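Local atomic coordinates of DNA mimic protein DMP12 (Neisseria meningitidis MC58, PDB entry 3W1O), a protein that mimics DNA and binds the histone-like protein HU at its DNA-binding sites, partly preventing HU from binding DNA. Residues I9-D14 with S34-E39. Sequence-based numbering, arbitrary orientation.
With MG (magnesium ion), chain C.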
ATOM      1  N   ILE A   9      -2.820   1.164  -2.830  1.00 18.38           N
ATOM      2  CA  ILE A   9      -1.849   1.431  -1.752  1.00 16.99           C
ATOM      3  C   ILE A   9      -0.919   2.435  -2.388  1.00 17.81           C
ATOM      4  O   ILE A   9      -0.360   2.146  -3.453  1.00 18.45           O
ATOM      5  CB  ILE A   9      -1.099   0.162  -1.396  1.00 15.83           C
ATOM      6  CG1 ILE A   9      -2.097  -0.856  -0.784  1.00 16.30           C
ATOM      7  CG2 ILE A   9       0.130   0.495  -0.483  1.00 17.05           C
ATOM      8  CD1 ILE A   9      -1.499  -2.215  -0.375  1.00 18.06           C
ATOM      9  N   PHE A  10      -0.780   3.621  -1.813  1.00 15.95           N
ATOM     10  CA  PHE A  10       0.021   4.611  -2.494  1.00 17.53           C
ATOM     11  C   PHE A  10       0.597   5.687  -1.572  1.00 17.91           C
ATOM     12  O   PHE A  10       0.161   5.800  -0.390  1.00 19.24           O
ATOM     13  CB  PHE A  10      -0.817   5.298  -3.602  1.00 16.52           C
ATOM     14  CG  PHE A  10      -1.824   6.316  -3.087  1.00 18.82           C
ATOM     15  CD1 PHE A  10      -1.503   7.678  -3.021  1.00 18.16           C
ATOM     16  CD2 PHE A  10      -3.075   5.894  -2.639  1.00 20.23           C
ATOM     17  CE1 PHE A  10      -2.446   8.627  -2.471  1.00 18.86           C
ATOM     18  CE2 PHE A  10      -3.998   6.825  -2.121  1.00 21.02           C
ATOM     19  CZ  PHE A  10      -3.666   8.197  -2.060  1.00 20.27           C
ATOM     20  N   CYS A  11       1.521   6.474  -2.141  1.00 19.57           N
ATOM     21  CA  CYS A  11       1.873   7.777  -1.563  1.00 20.47           C
ATOM     22  C   CYS A  11       1.928   8.751  -2.708  1.00 21.08           C
ATOM     23  O   CYS A  11       1.878   8.356  -3.879  1.00 20.57           O
ATOM     24  CB  CYS A  11       3.189   7.693  -0.752  1.00 20.99           C
ATOM     25  SG  CYS A  11       4.622   7.314  -1.778  1.00 22.18           S
ATOM     26  N   LEU A  12       1.908  10.046  -2.393  1.00 20.86           N
ATOM     27  CA  LEU A  12       2.138  11.052  -3.371  1.00 22.12           C
ATOM     28  C   LEU A  12       3.582  10.994  -3.851  1.00 23.53           C
ATOM     29  O   LEU A  12       4.504  10.579  -3.108  1.00 22.66           O
ATOM     30  CB  LEU A  12       1.884  12.418  -2.780  1.00 22.25           C
ATOM     31  CG  LEU A  12       0.456  12.595  -2.291  1.00 22.72           C
ATOM     32  CD1 LEU A  12       0.139  14.053  -1.851  1.00 22.41           C
ATOM     33  CD2 LEU A  12      -0.493  12.159  -3.378  1.00 26.85           C
ATOM     34  N   LYS A  13       3.761  11.453  -5.071  1.00 24.67           N
ATOM     35  CA  LYS A  13       5.089  11.699  -5.603  1.00 26.86           C
ATOM     36  C   LYS A  13       5.814  12.843  -4.907  1.00 28.20           C
ATOM     37  O   LYS A  13       5.186  13.746  -4.376  1.00 27.76           O
ATOM     38  CB  LYS A  13       4.965  12.079  -7.059  1.00 28.51           C
ATOM     39  CG  LYS A  13       4.850  10.883  -7.932  1.00 30.40           C
ATOM     40  CD  LYS A  13       4.426  11.341  -9.292  1.00 38.57           C
ATOM     41  CE  LYS A  13       4.894  10.406 -10.340  1.00 41.30           C
ATOM     42  NZ  LYS A  13       4.765  11.185 -11.614  1.00 42.76           N
ATOM     43  N   ASP A  14       7.135  12.786  -4.989  1.00 29.53           N
ATOM     44  CA  ASP A  14       8.054  13.788  -4.476  1.00 32.71           C
ATOM     45  C   ASP A  14       7.546  15.212  -4.703  1.00 34.35           C
ATOM     46  O   ASP A  14       7.448  16.000  -3.758  1.00 36.17           O
ATOM     47  CB  ASP A  14       9.438  13.582  -5.108  1.00 33.32           C
ATOM     48  CG  ASP A  14      10.458  14.612  -4.641  1.00 38.11           C
ATOM     49  OD1 ASP A  14      10.261  15.196  -3.546  1.00 38.36           O
ATOM     50  OD2 ASP A  14      11.454  14.814  -5.374  1.00 42.81           O
ATOM     51  N   SER A  34       1.840   6.039 -11.813  1.00 23.51           N
ATOM     52  CA  SER A  34       2.921   6.321 -10.874  1.00 22.48           C
ATOM     53  C   SER A  34       3.538   5.078 -10.200  1.00 22.14           C
ATOM     54  O   SER A  34       2.832   4.161  -9.767  1.00 21.50           O
ATOM     55  CB  SER A  34       2.478   7.383  -9.838  1.00 21.54           C
ATOM     56  OG  SER A  34       3.495   7.557  -8.855  1.00 22.91           O
ATOM     57  N   GLU A  35       4.869   5.085 -10.064  1.00 21.48           N
ATOM     58  CA  GLU A  35       5.586   4.098  -9.290  1.00 21.12           C
ATOM     59  C   GLU A  35       5.156   4.158  -7.810  1.00 19.90           C
ATOM     60  O   GLU A  35       5.409   3.229  -7.041  1.00 19.27           O
ATOM     61  CB  GLU A  35       7.124   4.346  -9.389  1.00 21.85           C
ATOM     62  CG  GLU A  35       7.623   5.557  -8.592  1.00 23.71           C
ATOM     63  CD  GLU A  35       9.104   5.783  -8.795  1.00 30.87           C
ATOM     64  OE1 GLU A  35       9.880   5.025  -8.182  1.00 28.83           O
ATOM     65  OE2 GLU A  35       9.466   6.708  -9.542  1.00 29.32           O
ATOM     66  N   THR A  36       4.479   5.235  -7.430  1.00 18.52           N
ATOM     67  CA  THR A  36       4.095   5.428  -6.005  1.00 18.17           C
ATOM     68  C   THR A  36       2.699   4.896  -5.737  1.00 19.56           C
ATOM     69  O   THR A  36       2.219   5.002  -4.610  1.00 18.09           O
ATOM     70  CB  THR A  36       4.124   6.904  -5.561  1.00 17.38           C
ATOM     71  OG1 THR A  36       3.110   7.654  -6.273  1.00 18.00           O
ATOM     72  CG2 THR A  36       5.558   7.520  -5.813  1.00 19.01           C
ATOM     73  N   VAL A  37       2.057   4.329  -6.771  1.00 19.65           N
ATOM     74  CA  VAL A  37       0.679   3.883  -6.648  1.00 21.08           C
ATOM     75  C   VAL A  37       0.644   2.417  -6.994  1.00 22.08           C
ATOM     76  O   VAL A  37       1.149   2.003  -8.074  1.00 22.86           O
ATOM     77  CB  VAL A  37      -0.314   4.648  -7.538  1.00 21.92           C
ATOM     78  CG1 VAL A  37      -1.708   3.951  -7.490  1.00 24.22           C
ATOM     79  CG2 VAL A  37      -0.430   6.103  -7.143  1.00 21.41           C
ATOM     80  N   VAL A  38       0.085   1.606  -6.103  1.00 20.70           N
ATOM     81  CA  VAL A  38      -0.169   0.223  -6.476  1.00 21.28           C
ATOM     82  C   VAL A  38      -1.696   0.055  -6.591  1.00 22.19           C
ATOM     83  O   VAL A  38      -2.409   0.272  -5.634  1.00 20.04           O
ATOM     84  CB  VAL A  38       0.373  -0.763  -5.440  1.00 22.31           C
ATOM     85  CG1 VAL A  38       0.143  -2.201  -5.916  1.00 21.78           C
ATOM     86  CG2 VAL A  38       1.881  -0.531  -5.209  1.00 24.12           C
ATOM     87  N   GLU A  39      -2.174  -0.375  -7.756  1.00 20.47           N
ATOM     88  CA  GLU A  39      -3.576  -0.685  -7.951  1.00 21.23           C
ATOM     89  C   GLU A  39      -3.721  -2.185  -7.801  1.00 22.01           C
ATOM     90  O   GLU A  39      -2.961  -2.941  -8.414  1.00 23.93           O
ATOM     91  CB  GLU A  39      -3.943  -0.272  -9.389  1.00 22.90           C
ATOM     92  CG  GLU A  39      -5.352  -0.586  -9.783  1.00 26.59           C
ATOM     93  CD  GLU A  39      -5.589  -0.254 -11.245  1.00 29.62           C
ATOM     94  OE1 GLU A  39      -4.692  -0.511 -12.094  1.00 31.25           O
ATOM     95  OE2 GLU A  39      -6.682   0.255 -11.513  1.00 30.26           O
TER
HETATM   96 MG    MG C 800      10.751  16.113  -1.593  1.00 52.01          MG
HETATM   97  O   HOH W   1       9.168  14.605  -0.901  1.00 47.25           O
HETATM   98  O   HOH W   2      10.959  16.789   0.530  1.00 39.86           O
HETATM   99  O   HOH W   3      12.860  16.418  -2.047  1.00 55.86           O
HETATM  100  O   HOH W   4      11.913  14.198  -1.143  1.00 37.78           O
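Backbone hydrogen bonds join the edge strand 37-40 to strand 7-10 in the four-stranded antiparallel sheet. I9 and V38 form a hydrogen-bonded pair: I9 N donates to V38 O at 3.0 Å, and V38 N returns a shorter bond of 2.7 Å to I9 O, nearly along the C=O axis. F10 and V37 follow as a non-hydrogen-bonded pair, and C11 N then donates a hydrogen bond to T36 O, where segment 34-39 is still in the type I turn S34-V37.

A side-chain hydroxyl, that of T36, continues the pairing beyond the strands. T36 OG1 sits between the backbone N and carbonyl carbon (chi1 65°), from where it donates to C11 O at 2.8 Å, approaching from above the carbonyl plane. The same OG1 accepts a hydrogen bond from S34 OG at 2.6 Å, so a chain of two hydrogen bonds links the start of the turn to segment 9-14. Short side chains ending in a hydroxyl suit this buried corner, since each can donate or accept close to the backbone.

Apolar side chains meet on both faces. The beta-branched I9 and V38 share one face, where V38 packs on L97 and V104 of helix 96-111 and I9 on V115 and F117 of strand 115-118; on the other, V37 CG2 touches F10 CB at 3.7 Å, while the F10 ring leads away toward A28 of helix 21-30. C11 SG lies against T36 CB. The extended aliphatic chain of K13 crosses the T36 side chain and brings CE 3.5 Å from S34 OG.

Past the strand, D14 OD1 binds magnesium at 2.2 Å alongside four waters. T36 thus grips C11 twice, its backbone O taking the C11 N-H and its OG1 donating to C11 O in place of a backbone N-H, where the regular strand register gives way to the turn.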